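Local atomic coordinates of nucleoside-diphosphate sugar epimerase (SulA family) (PDB entry 3OH8), a protein that probably binds a dinucleotide cofactor in its Rossmann-type domain and is thought to act as an epimerase of nucleoside-diphosphate sugars. Residues Ile266-Glu270 with Gly360-Ala364; Ile302-Ala307 with Leu345-Tyr349; Ala307-Arg311 with Ile436-Leu440; Thr334-Ser338 with Ala409-Thr415. All blocks are in the same frame, centred on the assembly; numbering follows the deposited sequence.

Contact 1: residues Ile266-Glu270 with Gly360-Ala364; sequences ILTEE and GPINA
An acid that reaches from a loop to a neighbouring strand illustrates how an outward backbone amide of an edge strand can be met by a side chain. Ile266 and Leu267, extended (phi/psi near -79/119 and -95/122), lie in a weakly bonded strand. Thr268 stays extended, its CB directed away from strand 360-364, before the chain bends at Glu269 (-63/-8) and Glu270 (-87/-19). The CA atoms of Glu269 and Pro361 lie 6.1 Å apart, a placement that sets Glu269 CB, pointing toward the strand, 4.1 Å from Pro361 CG. With chi1 m, chi2 p and chi3 near 0°, the Glu269 carboxylate runs on along the strand, and OE2 accepts a hydrogen bond from Asn363 N (2.7 Å, 163°). Water 1 donates to Glu269 OE2 (2.6 Å) and to Asn363 O (3.1 Å). Glu269 OE1 accepts from Ala419 N of helix 418-422. Strand 360-364 pairs through Gly360 and Ile362 with strand 298-308, so a glutamate and a water take up the outward N and O of Asn363, at the edge of a Rossmann-type sheet.

Contact 2: residues Ile302-Ala307 with Leu345-Tyr349; sequences IRTGVA and LTDIY
In a beta-alpha-beta crossover the connecting helix packs on a face of the sheet, antiparallel to the strands, and here helix 342-354, which links strand 336-341 to strand 360-364, covers strand 298-308 of the Rossmann-type sheet. The axes of strand 302-304 and helix 345-349 run at 172° and 10.3 Å. Ile302 stands 7.5 Å CA to CA from Tyr349, and Ala307 7.2 Å from Leu345. Alternation along the strand turns the CB atoms of Ile302 and Thr304 to the helix and that of Arg303 away; after Gly305, Ala307 faces the helix again. Ile302 (chi1 and chi2 both m) spreads over three helical side chains: CG2 is 4.1 Å from Leu345 CD1, CD1 is 4.4 Å from Ile348 CG2, and CG1 makes a CH-pi contact 4.0 Å from the Tyr349 ring centroid. Leu345, t at chi1 and p at chi2, puts CD2 3.5 Å from Thr304 CG2 and 4.0 Å from Ala307 CB. The CA-to-CB bond of Tyr349 points sideways to the strand, but chi1 of -88° and chi2 of -79° place one ring face against Ile302 CG1. Tyr349 OH and Thr304 OG1, 4.2 Å apart, share water 2, which is 2.7 Å from each.

Contact 3: residues Ala307-Arg311 with Ile436-Leu440; sequences ALSGR and IAHEL
Where a strand gives way to a turn, exposed backbone donors need partners, and a helix can supply one from its side chains. Here the contact joins strand 298-308 of the epimerase-family region to helix 432-440 of the DUF1731 region. Leu308, in the strand, and the turn at Ser309-Gly310 run beside helix residues 436-440. The CA atoms of Leu308 and Ile436 are 7.4 Å apart, those of Gly310 and Glu439 only 4.6 Å.

The hydrogen bonds gather on Glu439, whose side chain is m, m and whose CB points toward the turn. Gly310 N donates to Glu439 OE1 (2.8 Å, 164°), and water 3 also donates to Glu439 OE1 (2.7 Å) while lying 2.6 Å from Ser309 OG. Ser309, with chi1 t, accepts at OG from Arg311 N (3.0 Å), forming an ST turn around Gly310 (phi/psi -69/-22).

Close backbone packing follows. Gly310 CA makes a CA-H...O contact with Glu439 O at 3.4 Å, and a beta carbon on Gly310 would run into that carbonyl oxygen, so the absence of a side chain lets the turn lie this close.

Apolar contacts border the polar centre: Leu308 CD1 meets Ile436 CG1 at 4.4 Å, and Gly310 CA meets Leu440 CD2 at 4.2 Å. Ile342 and Leu315 also pack on Glu439.

An amide and a water both donating to Glu439 OE1 are consistent with a carboxylate oxygen held as an acceptor in a buried place.

Contact 4: residues Thr334-Ser338 with Ala409-Thr415; sequences TSWFS and ALASQRT
The seam between the Rossmann-type sheet and the short parallel strand pair 265-267/412-415 is made here, by strand 336-341 meeting strand 412-415. The two segments come closest at Trp336 and Ser412, CA to CA 4.3 Å, joined by one backbone bond, Gln413 N to Trp336 O (3.0 Å, 165°). Side-chain hydroxyls supply the other direct hydrogen bonds: Ser335 OG (chi1 m) donates to Ala409 O at 2.8 Å, Ser412 OG (chi1 t) accepts from Trp336 N at 3.1 Å, and Ser338 OG (chi1 t) bonds Thr415 OG1 at 3.2 Å. Water 4 links Thr415 O (2.8 Å) to Ser338 OG (3.2 Å). Arg414, centre of an inverse gamma turn and all-t in chi1-chi4, lies along the Trp336 indole (chi1 m, chi2 101°): its CG is 3.9 Å from the centroid of the five-membered ring in a CH-pi contact, and its NE 3.6 Å from Trp336 CZ2. Asp264 holds both Trp336 NE1 and Arg414 NH1. Such a junction of core sheet and small strand pair is consistent with the two-lobed fold of extended short-chain dehydrogenases/reductases.

How the contacts relate
Strand 298-308 unites the set. Contact 2 covers it with a helix, and contact 3, which shares Ala307, follows further along the chain; their centres lie about 14 Å apart. Its neighbours bring in the others. Strand 360-364 of contact 1 pairs with it through Arg303 N to Ile362 O and Ala364 N to Arg303 O, each probable hydrogen bond 2.8 Å, while contact 4 joins through a probable hydrogen bond of Val306 N to Ser338 O, 2.7 Å. Contacts 1 and 4, with centres about 15 Å apart, meet again in the small parallel pair, where Leu267 N lies 2.9 Å from Arg414 O. Contacts 3 and 4 both tie the epimerase-family region to DUF1731, at centres about 19 Å apart.

Contact 1: residues Ile266-Glu270 with Gly360-Ala364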
loop_
_atom_site.group_PDB
_atom_site.type_symbol
_atom_site.label_atom_id
_atom_site.label_comp_id
_atom_site.label_asym_id
_atom_site.label_seq_id
_atom_site.Cartn_x
_atom_site.Cartn_y
_atom_site.Cartn_z
ATOM N N ILE A 266 17.732 -21.058 -4.631
ATOM C CA ILE A 266 17.180 -19.772 -5.021
ATOM C C ILE A 266 15.969 -20.037 -5.898
ATOM O O ILE A 266 16.081 -20.670 -6.942
ATOM C CB ILE A 266 18.205 -18.937 -5.798
ATOM C CG1 ILE A 266 19.326 -18.472 -4.861
ATOM C CG2 ILE A 266 17.536 -17.748 -6.456
ATOM C CD1 ILE A 266 20.435 -17.713 -5.560
ATOM N N LEU A 267 14.807 -19.572 -5.462
ATOM C CA LEU A 267 13.561 -19.864 -6.169
ATOM C C LEU A 267 13.178 -18.759 -7.152
ATOM O O LEU A 267 13.000 -17.597 -6.774
ATOM C CB LEU A 267 12.425 -20.108 -5.166
ATOM C CG LEU A 267 12.736 -21.217 -4.151
ATOM C CD1 LEU A 267 11.802 -21.131 -2.939
ATOM C CD2 LEU A 267 12.654 -22.594 -4.825
ATOM N N THR A 268 13.039 -19.148 -8.412
ATOM C CA THR A 268 12.704 -18.239 -9.499
ATOM C C THR A 268 11.406 -18.725 -10.124
ATOM O O THR A 268 10.969 -19.832 -9.851
ATOM C CB THR A 268 13.819 -18.268 -10.568
ATOM O OG1 THR A 268 14.974 -17.580 -10.065
ATOM C CG2 THR A 268 13.372 -17.610 -11.849
ATOM N N GLU A 269 10.792 -17.920 -10.982
ATOM C CA GLU A 269 9.578 -18.374 -11.645
ATOM C C GLU A 269 9.857 -19.590 -12.532
ATOM O O GLU A 269 8.931 -20.219 -13.050
ATOM C CB GLU A 269 8.930 -17.234 -12.433
ATOM C CG GLU A 269 8.465 -16.045 -11.548
ATOM C CD GLU A 269 9.568 -15.031 -11.251
ATOM O OE1 GLU A 269 10.727 -15.245 -11.672
ATOM O OE2 GLU A 269 9.277 -14.003 -10.600
ATOM N N GLU A 270 11.137 -19.920 -12.695
ATOM C CA GLU A 270 11.547 -21.104 -13.452
ATOM C C GLU A 270 11.593 -22.348 -12.577
ATOM O O GLU A 270 11.600 -23.468 -13.087
ATOM C CB GLU A 270 12.951 -20.920 -14.035
ATOM C CG GLU A 270 13.139 -19.685 -14.854
ATOM C CD GLU A 270 12.717 -19.883 -16.277
ATOM O OE1 GLU A 270 13.597 -19.806 -17.163
ATOM O OE2 GLU A 270 11.510 -20.119 -16.509
ATOM N N GLY A 360 1.796 -15.004 -16.689
ATOM C CA GLY A 360 2.345 -16.191 -16.043
ATOM C C GLY A 360 2.661 -15.903 -14.585
ATOM O O GLY A 360 2.180 -14.907 -14.024
ATOM N N PRO A 361 3.467 -16.767 -13.956
ATOM C CA PRO A 361 3.832 -16.574 -12.547
ATOM C C PRO A 361 4.769 -15.378 -12.336
ATOM O O PRO A 361 5.691 -15.179 -13.119
ATOM C CB PRO A 361 4.570 -17.870 -12.197
ATOM C CG PRO A 361 5.140 -18.345 -13.522
ATOM C CD PRO A 361 4.082 -17.977 -14.538
ATOM N N ILE A 362 4.517 -14.584 -11.298
ATOM C CA ILE A 362 5.420 -13.506 -10.925
ATOM C C ILE A 362 5.749 -13.641 -9.441
ATOM O O ILE A 362 4.842 -13.669 -8.617
ATOM C CB ILE A 362 4.751 -12.147 -11.135
ATOM C CG1 ILE A 362 4.337 -11.971 -12.602
ATOM C CG2 ILE A 362 5.683 -11.050 -10.706
ATOM C CD1 ILE A 362 5.527 -11.901 -13.581
ATOM N N ASN A 363 7.028 -13.772 -9.090
ATOM C CA ASN A 363 7.398 -13.769 -7.677
ATOM C C ASN A 363 7.299 -12.340 -7.142
ATOM O O ASN A 363 8.107 -11.481 -7.506
ATOM C CB ASN A 363 8.815 -14.312 -7.455
ATOM C CG ASN A 363 8.913 -15.829 -7.649
ATOM O OD1 ASN A 363 10.015 -16.385 -7.739
ATOM N ND2 ASN A 363 7.777 -16.500 -7.694
ATOM N N ALA A 364 6.303 -12.071 -6.305
ATOM C CA ALA A 364 6.184 -10.736 -5.715
ATOM C C ALA A 364 6.862 -10.758 -4.362
ATOM O O ALA A 364 6.218 -10.952 -3.336
ATOM C CB ALA A 364 4.730 -10.320 -5.586
HETATM O O HOH W 1 9.464 -11.449 -10.240
#

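Contact 2: residues Ile302-Ala307 with Leu345-Tyr349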
loop_
_atom_site.group_PDB
_atom_site.type_symbol
_atom_site.label_atom_id
_atom_site.label_comp_id
_atom_site.label_asym_id
_atom_site.label_seq_id
_atom_site.Cartn_x
_atom_site.Cartn_y
_atom_site.Cartn_z
ATOM N N ILE A 302 0.326 -13.836 -8.958
ATOM C CA ILE A 302 1.197 -13.032 -8.105
ATOM C C ILE A 302 1.582 -13.888 -6.902
ATOM O O ILE A 302 0.867 -13.929 -5.905
ATOM C CB ILE A 302 0.489 -11.734 -7.664
ATOM C CG1 ILE A 302 -0.031 -10.977 -8.892
ATOM C CG2 ILE A 302 1.424 -10.842 -6.853
ATOM C CD1 ILE A 302 1.017 -10.779 -9.996
ATOM N N ARG A 303 2.696 -14.610 -7.028
ATOM C CA ARG A 303 3.174 -15.450 -5.945
ATOM C C ARG A 303 3.796 -14.559 -4.878
ATOM O O ARG A 303 4.960 -14.187 -4.964
ATOM C CB ARG A 303 4.181 -16.487 -6.470
ATOM C CG ARG A 303 3.589 -17.389 -7.553
ATOM C CD ARG A 303 4.575 -18.478 -8.031
ATOM N NE ARG A 303 3.940 -19.357 -9.011
ATOM C CZ ARG A 303 4.599 -20.120 -9.877
ATOM N NH1 ARG A 303 5.932 -20.125 -9.907
ATOM N NH2 ARG A 303 3.917 -20.872 -10.724
ATOM N N THR A 304 2.999 -14.219 -3.872
ATOM C CA THR A 304 3.403 -13.255 -2.863
ATOM C C THR A 304 4.208 -13.863 -1.720
ATOM O O THR A 304 3.919 -14.970 -1.249
ATOM C CB THR A 304 2.177 -12.596 -2.230
ATOM O OG1 THR A 304 1.273 -12.195 -3.266
ATOM C CG2 THR A 304 2.611 -11.378 -1.423
ATOM N N GLY A 305 5.208 -13.116 -1.273
ATOM C CA GLY A 305 5.917 -13.436 -0.049
ATOM C C GLY A 305 5.074 -12.950 1.108
ATOM O O GLY A 305 3.886 -12.693 0.944
ATOM N N VAL A 306 5.692 -12.821 2.274
ATOM C CA VAL A 306 5.017 -12.297 3.439
ATOM C C VAL A 306 4.981 -10.774 3.335
ATOM O O VAL A 306 6.016 -10.117 3.339
ATOM C CB VAL A 306 5.751 -12.690 4.733
ATOM C CG1 VAL A 306 5.138 -11.959 5.935
ATOM C CG2 VAL A 306 5.710 -14.201 4.919
ATOM N N ALA A 307 3.782 -10.226 3.226
ATOM C CA ALA A 307 3.616 -8.795 3.058
ATOM C C ALA A 307 3.829 -8.076 4.380
ATOM O O ALA A 307 3.249 -8.444 5.407
ATOM C CB ALA A 307 2.239 -8.495 2.489
ATOM N N LEU A 345 4.164 -4.687 -3.031
ATOM C CA LEU A 345 3.202 -5.692 -3.459
ATOM C C LEU A 345 2.071 -5.051 -4.269
ATOM O O LEU A 345 1.761 -5.521 -5.372
ATOM C CB LEU A 345 2.651 -6.478 -2.269
ATOM C CG LEU A 345 1.576 -7.533 -2.582
ATOM C CD1 LEU A 345 2.098 -8.551 -3.578
ATOM C CD2 LEU A 345 1.121 -8.244 -1.297
ATOM N N THR A 346 1.471 -3.976 -3.750
ATOM C CA THR A 346 0.452 -3.285 -4.535
ATOM C C THR A 346 1.025 -2.717 -5.847
ATOM O O THR A 346 0.362 -2.793 -6.883
ATOM C CB THR A 346 -0.341 -2.213 -3.727
ATOM O OG1 THR A 346 0.537 -1.168 -3.290
ATOM C CG2 THR A 346 -1.003 -2.856 -2.502
ATOM N N ASP A 347 2.244 -2.164 -5.810
ATOM C CA ASP A 347 2.901 -1.722 -7.049
ATOM C C ASP A 347 2.889 -2.837 -8.088
ATOM O O ASP A 347 2.632 -2.606 -9.275
ATOM C CB ASP A 347 4.344 -1.286 -6.798
ATOM C CG ASP A 347 4.448 0.130 -6.235
ATOM O OD1 ASP A 347 3.401 0.775 -5.987
ATOM O OD2 ASP A 347 5.588 0.593 -6.037
ATOM N N ILE A 348 3.190 -4.056 -7.638
ATOM C CA ILE A 348 3.267 -5.197 -8.551
ATOM C C ILE A 348 1.889 -5.537 -9.105
ATOM O O ILE A 348 1.741 -5.783 -10.301
ATOM C CB ILE A 348 3.950 -6.403 -7.872
ATOM C CG1 ILE A 348 5.446 -6.097 -7.704
ATOM C CG2 ILE A 348 3.778 -7.659 -8.699
ATOM C CD1 ILE A 348 6.168 -6.997 -6.693
ATOM N N TYR A 349 0.871 -5.524 -8.253
ATOM C CA TYR A 349 -0.491 -5.731 -8.750
ATOM C C TYR A 349 -0.875 -4.661 -9.764
ATOM O O TYR A 349 -1.406 -4.953 -10.840
ATOM C CB TYR A 349 -1.498 -5.737 -7.590
ATOM C CG TYR A 349 -1.686 -7.126 -6.992
ATOM C CD1 TYR A 349 -2.491 -8.069 -7.622
ATOM C CD2 TYR A 349 -1.074 -7.479 -5.789
ATOM C CE1 TYR A 349 -2.671 -9.351 -7.072
ATOM C CE2 TYR A 349 -1.245 -8.745 -5.239
ATOM C CZ TYR A 349 -2.035 -9.678 -5.890
ATOM O OH TYR A 349 -2.204 -10.935 -5.338
HETATM O O HOH W 2 -1.257 -11.315 -2.849
#

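Contact 3: residues Ala307-Arg311 with Ile436-Leu440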
loop_
_atom_site.group_PDB
_atom_site.type_symbol
_atom_site.label_atom_id
_atom_site.label_comp_id
_atom_site.label_asym_id
_atom_site.label_seq_id
_atom_site.Cartn_x
_atom_site.Cartn_y
_atom_site.Cartn_z
ATOM N N ALA A 307 3.782 -10.226 3.226
ATOM C CA ALA A 307 3.616 -8.795 3.058
ATOM C C ALA A 307 3.829 -8.076 4.380
ATOM O O ALA A 307 3.249 -8.444 5.407
ATOM C CB ALA A 307 2.239 -8.495 2.489
ATOM N N LEU A 308 4.683 -7.059 4.364
ATOM C CA LEU A 308 4.979 -6.328 5.584
ATOM C C LEU A 308 4.199 -5.030 5.598
ATOM O O LEU A 308 4.396 -4.166 4.735
ATOM C CB LEU A 308 6.474 -6.037 5.718
ATOM C CG LEU A 308 7.400 -7.253 5.639
ATOM C CD1 LEU A 308 8.822 -6.798 5.901
ATOM C CD2 LEU A 308 6.976 -8.341 6.631
ATOM N N SER A 309 3.317 -4.906 6.586
ATOM C CA SER A 309 2.478 -3.724 6.744
ATOM C C SER A 309 2.409 -3.346 8.210
ATOM O O SER A 309 2.330 -4.217 9.083
ATOM C CB SER A 309 1.067 -3.994 6.217
ATOM O OG SER A 309 0.155 -3.017 6.692
ATOM N N GLY A 310 2.419 -2.046 8.482
ATOM C CA GLY A 310 2.283 -1.574 9.846
ATOM C C GLY A 310 0.888 -1.813 10.398
ATOM O O GLY A 310 0.691 -1.852 11.608
ATOM N N ARG A 311 -0.101 -1.974 9.529
ATOM C CA ARG A 311 -1.465 -2.038 10.043
ATOM C C ARG A 311 -2.092 -3.430 10.106
ATOM O O ARG A 311 -3.230 -3.571 10.539
ATOM C CB ARG A 311 -2.400 -1.055 9.328
ATOM C CG ARG A 311 -2.454 -1.173 7.831
ATOM C CD ARG A 311 -3.621 -0.354 7.269
ATOM N NE ARG A 311 -3.476 1.086 7.492
ATOM C CZ ARG A 311 -2.854 1.913 6.656
ATOM N NH1 ARG A 311 -2.296 1.438 5.550
ATOM N NH2 ARG A 311 -2.787 3.216 6.923
ATOM N N ILE A 436 10.699 -1.811 6.981
ATOM C CA ILE A 436 10.177 -1.796 8.349
ATOM C C ILE A 436 10.156 -0.375 8.926
ATOM O O ILE A 436 9.211 0.011 9.626
ATOM C CB ILE A 436 11.008 -2.740 9.252
ATOM C CG1 ILE A 436 10.747 -4.204 8.879
ATOM C CG2 ILE A 436 10.699 -2.517 10.725
ATOM C CD1 ILE A 436 11.826 -5.144 9.384
ATOM N N ALA A 437 11.192 0.408 8.626
ATOM C CA ALA A 437 11.245 1.793 9.080
ATOM C C ALA A 437 10.046 2.584 8.536
ATOM O O ALA A 437 9.431 3.403 9.240
ATOM C CB ALA A 437 12.559 2.440 8.649
ATOM N N HIS A 438 9.714 2.320 7.276
ATOM C CA HIS A 438 8.574 2.967 6.626
ATOM C C HIS A 438 7.269 2.544 7.288
ATOM O O HIS A 438 6.432 3.381 7.633
ATOM C CB HIS A 438 8.568 2.635 5.125
ATOM C CG HIS A 438 7.480 3.325 4.349
ATOM N ND1 HIS A 438 7.432 4.686 4.196
ATOM C CD2 HIS A 438 6.427 2.824 3.658
ATOM C CE1 HIS A 438 6.376 5.013 3.461
ATOM N NE2 HIS A 438 5.752 3.898 3.121
ATOM N N GLU A 439 7.101 1.243 7.482
ATOM C CA GLU A 439 5.830 0.716 7.976
ATOM C C GLU A 439 5.557 0.932 9.470
ATOM O O GLU A 439 4.401 1.073 9.885
ATOM C CB GLU A 439 5.709 -0.760 7.603
ATOM C CG GLU A 439 5.507 -0.956 6.121
ATOM C CD GLU A 439 4.230 -0.305 5.633
ATOM O OE1 GLU A 439 3.220 -0.308 6.380
ATOM O OE2 GLU A 439 4.242 0.216 4.499
ATOM N N LEU A 440 6.617 1.000 10.268
ATOM C CA LEU A 440 6.463 1.153 11.713
ATOM C C LEU A 440 6.744 2.582 12.185
ATOM O O LEU A 440 6.659 2.876 13.382
ATOM C CB LEU A 440 7.361 0.158 12.461
ATOM C CG LEU A 440 7.057 -1.321 12.195
ATOM C CD1 LEU A 440 7.985 -2.229 13.009
ATOM C CD2 LEU A 440 5.593 -1.633 12.507
HETATM O O HOH W 3 0.621 -0.691 5.598
#

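Contact 4: residues Thr334-Ser338 with Ala409-Thr415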
loop_
_atom_site.group_PDB
_atom_site.type_symbol
_atom_site.label_atom_id
_atom_site.label_comp_id
_atom_site.label_asym_id
_atom_site.label_seq_id
_atom_site.Cartn_x
_atom_site.Cartn_y
_atom_site.Cartn_z
ATOM N N THR A 334 18.685 -20.221 10.235
ATOM C CA THR A 334 19.024 -20.199 8.802
ATOM C C THR A 334 17.816 -20.194 7.857
ATOM O O THR A 334 17.987 -20.122 6.648
ATOM C CB THR A 334 19.939 -21.388 8.389
ATOM O OG1 THR A 334 19.215 -22.619 8.502
ATOM C CG2 THR A 334 21.198 -21.434 9.255
ATOM N N SER A 335 16.607 -20.285 8.404
ATOM C CA SER A 335 15.386 -20.274 7.596
ATOM C C SER A 335 15.260 -18.978 6.807
ATOM O O SER A 335 15.411 -17.893 7.372
ATOM C CB SER A 335 14.152 -20.449 8.487
ATOM O OG SER A 335 14.002 -21.806 8.858
ATOM N N TRP A 336 14.976 -19.090 5.512
ATOM C CA TRP A 336 14.882 -17.915 4.647
ATOM C C TRP A 336 13.485 -17.316 4.694
ATOM O O TRP A 336 12.492 -17.989 4.419
ATOM C CB TRP A 336 15.260 -18.259 3.200
ATOM C CG TRP A 336 16.725 -18.509 2.962
ATOM C CD1 TRP A 336 17.343 -19.726 2.836
ATOM C CD2 TRP A 336 17.753 -17.522 2.811
ATOM N NE1 TRP A 336 18.684 -19.552 2.607
ATOM C CE2 TRP A 336 18.967 -18.214 2.599
ATOM C CE3 TRP A 336 17.767 -16.125 2.846
ATOM C CZ2 TRP A 336 20.179 -17.554 2.412
ATOM C CZ3 TRP A 336 18.978 -15.469 2.664
ATOM C CH2 TRP A 336 20.165 -16.184 2.448
ATOM N N PHE A 337 13.427 -16.037 5.050
ATOM C CA PHE A 337 12.178 -15.313 5.193
ATOM C C PHE A 337 11.927 -14.550 3.893
ATOM O O PHE A 337 12.658 -13.629 3.555
ATOM C CB PHE A 337 12.282 -14.349 6.384
ATOM C CG PHE A 337 11.023 -13.584 6.667
ATOM C CD1 PHE A 337 9.829 -14.242 6.883
ATOM C CD2 PHE A 337 11.042 -12.196 6.732
ATOM C CE1 PHE A 337 8.669 -13.536 7.149
ATOM C CE2 PHE A 337 9.888 -11.481 6.999
ATOM C CZ PHE A 337 8.697 -12.151 7.207
ATOM N N SER A 338 10.904 -14.970 3.160
ATOM C CA SER A 338 10.566 -14.385 1.867
ATOM C C SER A 338 9.501 -13.293 2.069
ATOM O O SER A 338 8.322 -13.587 2.318
ATOM C CB SER A 338 10.069 -15.491 0.933
ATOM O OG SER A 338 9.534 -14.976 -0.266
ATOM N N ALA A 409 9.133 -19.145 10.864
ATOM C CA ALA A 409 10.476 -19.689 10.664
ATOM C C ALA A 409 10.443 -21.163 10.323
ATOM O O ALA A 409 11.483 -21.749 10.045
ATOM C CB ALA A 409 11.344 -19.452 11.890
ATOM N N LEU A 410 9.256 -21.767 10.356
ATOM C CA LEU A 410 9.122 -23.144 9.909
ATOM C C LEU A 410 9.230 -23.221 8.391
ATOM O O LEU A 410 9.557 -24.272 7.838
ATOM C CB LEU A 410 7.818 -23.783 10.402
ATOM C CG LEU A 410 7.813 -24.099 11.903
ATOM C CD1 LEU A 410 6.522 -24.763 12.287
ATOM C CD2 LEU A 410 8.994 -24.987 12.259
ATOM N N ALA A 411 8.957 -22.106 7.724
ATOM C CA ALA A 411 9.147 -22.013 6.283
ATOM C C ALA A 411 10.555 -21.515 5.956
ATOM O O ALA A 411 11.187 -20.828 6.759
ATOM C CB ALA A 411 8.077 -21.082 5.655
ATOM N N SER A 412 11.044 -21.880 4.778
ATOM C CA SER A 412 12.328 -21.403 4.284
ATOM C C SER A 412 12.229 -21.322 2.774
ATOM O O SER A 412 12.260 -22.339 2.080
ATOM C CB SER A 412 13.451 -22.352 4.681
ATOM O OG SER A 412 14.710 -21.868 4.254
ATOM N N GLN A 413 12.078 -20.104 2.271
ATOM C CA GLN A 413 11.883 -19.890 0.847
ATOM C C GLN A 413 12.807 -18.766 0.408
ATOM O O GLN A 413 12.593 -17.600 0.759
ATOM C CB GLN A 413 10.409 -19.573 0.553
ATOM C CG GLN A 413 9.476 -20.754 0.845
ATOM C CD GLN A 413 8.166 -20.357 1.515
ATOM O OE1 GLN A 413 7.160 -21.061 1.398
ATOM N NE2 GLN A 413 8.174 -19.235 2.222
ATOM N N ARG A 414 13.857 -19.134 -0.323
ATOM C CA ARG A 414 14.843 -18.171 -0.777
ATOM C C ARG A 414 14.438 -17.650 -2.151
ATOM O O ARG A 414 15.122 -17.899 -3.148
ATOM C CB ARG A 414 16.236 -18.798 -0.810
ATOM C CG ARG A 414 17.373 -17.801 -1.013
ATOM C CD ARG A 414 18.719 -18.517 -1.111
ATOM N NE ARG A 414 19.826 -17.572 -1.203
ATOM C CZ ARG A 414 21.107 -17.919 -1.280
ATOM N NH1 ARG A 414 21.454 -19.202 -1.274
ATOM N NH2 ARG A 414 22.042 -16.976 -1.365
ATOM N N THR A 415 13.323 -16.919 -2.190
ATOM C CA THR A 415 12.718 -16.515 -3.447
ATOM C C THR A 415 13.431 -15.302 -4.067
ATOM O O THR A 415 13.880 -14.388 -3.362
ATOM C CB THR A 415 11.215 -16.204 -3.267
ATOM O OG1 THR A 415 10.632 -17.108 -2.312
ATOM C CG2 THR A 415 10.483 -16.351 -4.589
HETATM O O HOH W 4 12.343 -13.694 -1.131
#